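Local coordinates for citrate synthase (Pyrobaculum aerophilum, PDB 2IBP), which probably catalyses the condensation of oxaloacetate with acetyl-CoA and water to give citrate and free CoA, feeding the tricarboxylic acid cycle, at residues I263-P266 and A267-K270; E254-V257 and R258-E262. One frame throughout, in Å; residues are numbered along the deposited sequence. Where two conformers were deposited one is given.

Interaction 1 (I263-P266 and A267-K270); sequences IGTP and AKAK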
loop_
_atom_site.group_PDB
_atom_site.type_symbol
_atom_site.label_atom_id
_atom_site.label_comp_id
_atom_site.label_asym_id
_atom_site.label_seq_id
_atom_site.Cartn_x
_atom_site.Cartn_y
_atom_site.Cartn_z
ATOM N N ILE A 263 -6.549 5.490 35.256
ATOM C CA ILE A 263 -6.010 6.399 36.270
ATOM C C ILE A 263 -7.137 6.812 37.222
ATOM O O ILE A 263 -6.992 6.743 38.451
ATOM C CB ILE A 263 -5.341 7.612 35.606
ATOM C CG1 ILE A 263 -4.059 7.162 34.917
ATOM C CG2 ILE A 263 -5.019 8.709 36.652
ATOM C CD1 ILE A 263 -3.452 8.207 33.994
ATOM N N GLY A 264 -8.262 7.222 36.649
ATOM C CA GLY A 264 -9.478 7.511 37.401
ATOM C C GLY A 264 -9.530 8.774 38.230
ATOM O O GLY A 264 -10.576 9.412 38.326
ATOM N N THR A 265 -8.403 9.151 38.817
ATOM C CA THR A 265 -8.355 10.317 39.687
ATOM C C THR A 265 -7.244 11.282 39.298
ATOM O O THR A 265 -6.091 10.889 39.183
ATOM C CB THR A 265 -8.184 9.928 41.173
ATOM O OG1 THR A 265 -7.908 11.104 41.948
ATOM C CG2 THR A 265 -7.056 8.961 41.353
ATOM N N PRO A 266 -7.597 12.557 39.061
ATOM C CA PRO A 266 -6.594 13.577 38.749
ATOM C C PRO A 266 -5.511 13.724 39.827
ATOM O O PRO A 266 -4.429 14.245 39.537
ATOM C CB PRO A 266 -7.412 14.863 38.628
ATOM C CG PRO A 266 -8.799 14.412 38.339
ATOM C CD PRO A 266 -8.973 13.091 39.006
ATOM N N ALA A 267 -5.833 13.334 41.066
ATOM C CA ALA A 267 -4.884 13.402 42.185
ATOM C C ALA A 267 -3.580 12.632 41.905
ATOM O O ALA A 267 -2.532 12.926 42.501
ATOM C CB ALA A 267 -5.539 12.860 43.449
ATOM N N LYS A 268 -3.650 11.647 41.010
ATOM C CA LYS A 268 -2.489 10.850 40.659
ATOM C C LYS A 268 -1.563 11.507 39.642
ATOM O O LYS A 268 -0.465 11.011 39.388
ATOM C CB LYS A 268 -2.913 9.507 40.104
ATOM C CG LYS A 268 -3.578 8.565 41.075
ATOM C CD LYS A 268 -4.016 7.362 40.287
ATOM C CE LYS A 268 -4.693 6.302 41.090
ATOM N NZ LYS A 268 -5.157 5.226 40.150
ATOM N N ALA A 269 -1.970 12.647 39.097
ATOM C CA ALA A 269 -1.172 13.309 38.065
ATOM C C ALA A 269 0.297 13.522 38.459
ATOM O O ALA A 269 1.219 13.188 37.703
ATOM C CB ALA A 269 -1.815 14.620 37.675
ATOM N N LYS A 270 0.532 14.049 39.654
ATOM C CA LYS A 270 1.894 14.328 40.062
ATOM C C LYS A 270 2.752 13.071 40.137
ATOM O O LYS A 270 3.868 13.050 39.623
ATOM C CB LYS A 270 1.923 15.099 41.382
ATOM C CG LYS A 270 3.278 15.707 41.672
ATOM C CD LYS A 270 3.197 16.748 42.791
ATOM C CE LYS A 270 4.550 17.407 43.047
ATOM N NZ LYS A 270 4.452 18.491 44.073
#
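An ST turn, in which Thr265 OG1 accepts from Ala267 N at 3.2 Å, lies at the heart of the connection between helix 252-263 and helix 269-276. The bond is bent rather than straight. It depends on the first torsion of Thr265 (chi1 170°), which swings OG1 away from the backbone N and beside the carbonyl carbon, facing the amide two residues on. The main chain then winds up in two overlapping i to i+3 turns: Lys268 N donates to Thr265 O over 3.1 Å, and Ala269 N to Pro266 O over 3.0 Å. In both turns the donor stands well above the carbonyl plane instead of meeting a lone pair, which fits the tight curl of the chain ahead of helix 269-276. The pyrrolidine of Pro266 and the methyl of Ala269 both pack on Ala325 of helix 319-332, while Ile263 touches Ile326, so the connection is laid against that helix.

Lys268 reaches back over the turn to the end of the preceding helix, where Gly264 leaves helical geometry with a positive phi of 73°. Its extended chain crosses the Thr265 side chain at about a right angle, with Thr265 CG2 3.5 Å from Lys268 CG. It also runs past Ile263 in the opposite sense, with Ile263 CG2 4.0 Å from Lys268 CD. The ammonium thus arrives at a carbonyl at the C-terminal end of the helix, where its positive charge would probably be welcomed by the helix dipole. Thr265 N gives that same carbonyl a weak bond. Lys268 NZ lies in the carbonyl plane on a lone pair of Ile263 O, 2.9 Å away, at a C=O...N angle of 133°.

Interaction 2 (E254-V257 and R258-E262); sequences EMAV and RNYLE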
loop_
_atom_site.group_PDB
_atom_site.type_symbol
_atom_site.label_atom_id
_atom_site.label_comp_id
_atom_site.label_asym_id
_atom_site.label_seq_id
_atom_site.Cartn_x
_atom_site.Cartn_y
_atom_site.Cartn_z
ATOM N N GLU A 254 -6.592 6.699 21.403
ATOM C CA GLU A 254 -7.421 5.710 22.066
ATOM C C GLU A 254 -6.742 5.269 23.368
ATOM O O GLU A 254 -7.374 5.208 24.414
ATOM C CB GLU A 254 -7.634 4.473 21.180
ATOM C CG GLU A 254 -8.128 3.264 21.973
ATOM C CD GLU A 254 -8.279 1.987 21.154
ATOM O OE1 GLU A 254 -8.162 2.040 19.913
ATOM O OE2 GLU A 254 -8.521 0.918 21.767
ATOM N N MET A 255 -5.444 4.968 23.296
ATOM C CA MET A 255 -4.736 4.492 24.480
ATOM C C MET A 255 -4.668 5.558 25.562
ATOM O O MET A 255 -4.733 5.230 26.759
ATOM C CB MET A 255 -3.353 3.959 24.118
ATOM C CG MET A 255 -3.396 2.765 23.149
ATOM S SD MET A 255 -4.617 1.505 23.590
ATOM C CE MET A 255 -4.185 1.168 25.298
ATOM N N ALA A 256 -4.552 6.824 25.159
ATOM C CA ALA A 256 -4.539 7.924 26.132
ATOM C C ALA A 256 -5.841 7.888 26.930
ATOM O O ALA A 256 -5.826 7.946 28.159
ATOM C CB ALA A 256 -4.383 9.270 25.430
ATOM N N VAL A 257 -6.973 7.780 26.230
ATOM C CA VAL A 257 -8.284 7.726 26.886
ATOM C C VAL A 257 -8.434 6.512 27.794
ATOM O O VAL A 257 -8.861 6.646 28.935
ATOM C CB VAL A 257 -9.445 7.822 25.880
ATOM C CG1 VAL A 257 -10.773 7.443 26.531
ATOM C CG2 VAL A 257 -9.500 9.235 25.307
ATOM N N ARG A 258 -8.075 5.332 27.302
ATOM C CA ARG A 258 -8.120 4.145 28.151
ATOM C C ARG A 258 -7.260 4.348 29.401
ATOM O O ARG A 258 -7.616 3.894 30.469
ATOM C CB ARG A 258 -7.617 2.923 27.394
ATOM C CG ARG A 258 -8.528 2.479 26.280
ATOM C CD ARG A 258 -7.975 1.234 25.642
ATOM N NE ARG A 258 -8.825 0.722 24.585
ATOM C CZ ARG A 258 -9.848 -0.102 24.772
ATOM N NH1 ARG A 258 -10.213 -0.460 25.998
ATOM N NH2 ARG A 258 -10.525 -0.557 23.724
ATOM N N ASN A 259 -6.102 4.985 29.245
ATOM C CA ASN A 259 -5.226 5.262 30.373
ATOM C C ASN A 259 -5.866 6.213 31.354
ATOM O O ASN A 259 -5.742 6.024 32.572
ATOM C CB ASN A 259 -3.889 5.833 29.926
ATOM C CG ASN A 259 -2.984 4.787 29.306
ATOM O OD1 ASN A 259 -3.271 3.589 29.349
ATOM N ND2 ASN A 259 -1.831 5.232 28.818
ATOM N N TYR A 260 -6.505 7.269 30.851
ATOM C CA TYR A 260 -7.163 8.217 31.741
ATOM C C TYR A 260 -8.254 7.490 32.519
ATOM O O TYR A 260 -8.431 7.739 33.707
ATOM C CB TYR A 260 -7.762 9.430 31.003
ATOM C CG TYR A 260 -6.769 10.230 30.187
ATOM C CD1 TYR A 260 -5.504 10.524 30.678
ATOM C CD2 TYR A 260 -7.145 10.802 28.966
ATOM C CE1 TYR A 260 -4.601 11.297 29.941
ATOM C CE2 TYR A 260 -6.243 11.554 28.215
ATOM C CZ TYR A 260 -4.981 11.793 28.708
ATOM O OH TYR A 260 -4.070 12.517 27.972
ATOM N N LEU A 261 -8.979 6.594 31.853
ATOM C CA LEU A 261 -10.035 5.842 32.533
ATOM C C LEU A 261 -9.458 4.985 33.653
ATOM O O LEU A 261 -10.052 4.875 34.730
ATOM C CB LEU A 261 -10.813 4.973 31.549
ATOM C CG LEU A 261 -11.715 5.754 30.593
ATOM C CD1 LEU A 261 -12.210 4.837 29.476
ATOM C CD2 LEU A 261 -12.891 6.424 31.333
ATOM N N GLU A 262 -8.310 4.373 33.400
ATOM C CA GLU A 262 -7.662 3.512 34.399
ATOM C C GLU A 262 -7.136 4.339 35.568
ATOM O O GLU A 262 -7.316 3.972 36.730
ATOM C CB GLU A 262 -6.522 2.727 33.762
ATOM C CG GLU A 262 -5.862 1.723 34.700
ATOM C CD GLU A 262 -4.779 0.906 34.013
ATOM O OE1 GLU A 262 -4.421 1.232 32.857
ATOM O OE2 GLU A 262 -4.287 -0.067 34.628
#
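Arg258, Val257 and Ala256 carry much of this one-turn contact, each meeting a residue four places along helix 252-263. Arg258 and Glu254 lie side by side and point the same way, with Glu254 CG anti to its own amide nitrogen (chi1 163°) and the chain extended beyond it, which brings OE2 alongside the extended Arg258 chain. Glu254 OE2 takes both bonds, 2.8 Å from Arg258 NE and 3.2 Å from Arg258 NH2. Both reach it on its anti side, NE on the lone pair and NH2 29° out of the carboxylate plane. The oxygen sits at the guanidinium edge almost in plane, although the two flat groups are turned 43° apart. Were Glu254 replaced by an alanine, the guanidinium of Arg258 would probably lose this mate and be freer to turn. Val257 runs alongside Leu261, and both touch Tyr354 of helix 349-356. Ala256 CB comes within 4.1 Å of Tyr260 CE2, while Ala256 O lies over one face of the ring, offset toward its rim. Tyr260 OH is hydrogen-bonded to Phe347 O, the residue that follows the predicted active-site Asp346. With backbone bonds at the same spacing, the arrangement is that of an amphipathic alpha-helix bearing an i to i+4 salt bridge.

In the fold
Along the chain, interaction 2 closes before interaction 1 opens: residues 254-262 occupy helix 252-263, and residues 263-270 carry the chain out of it into helix 269-276. The two centres are 12 Å apart and on the same side of the chain's centre, about 20 Å from it for interaction 2 and about 30 Å for interaction 1. They meet by packing where Lys268 NZ lies 4.2 Å from Glu262 O. Both rest on helix 319-332, through different residues. The Ala256 side chain of interaction 2 comes to about 6 Å from that of the predicted active-site Asp346, whereas interaction 1 is a surface turn away from the annotated sites.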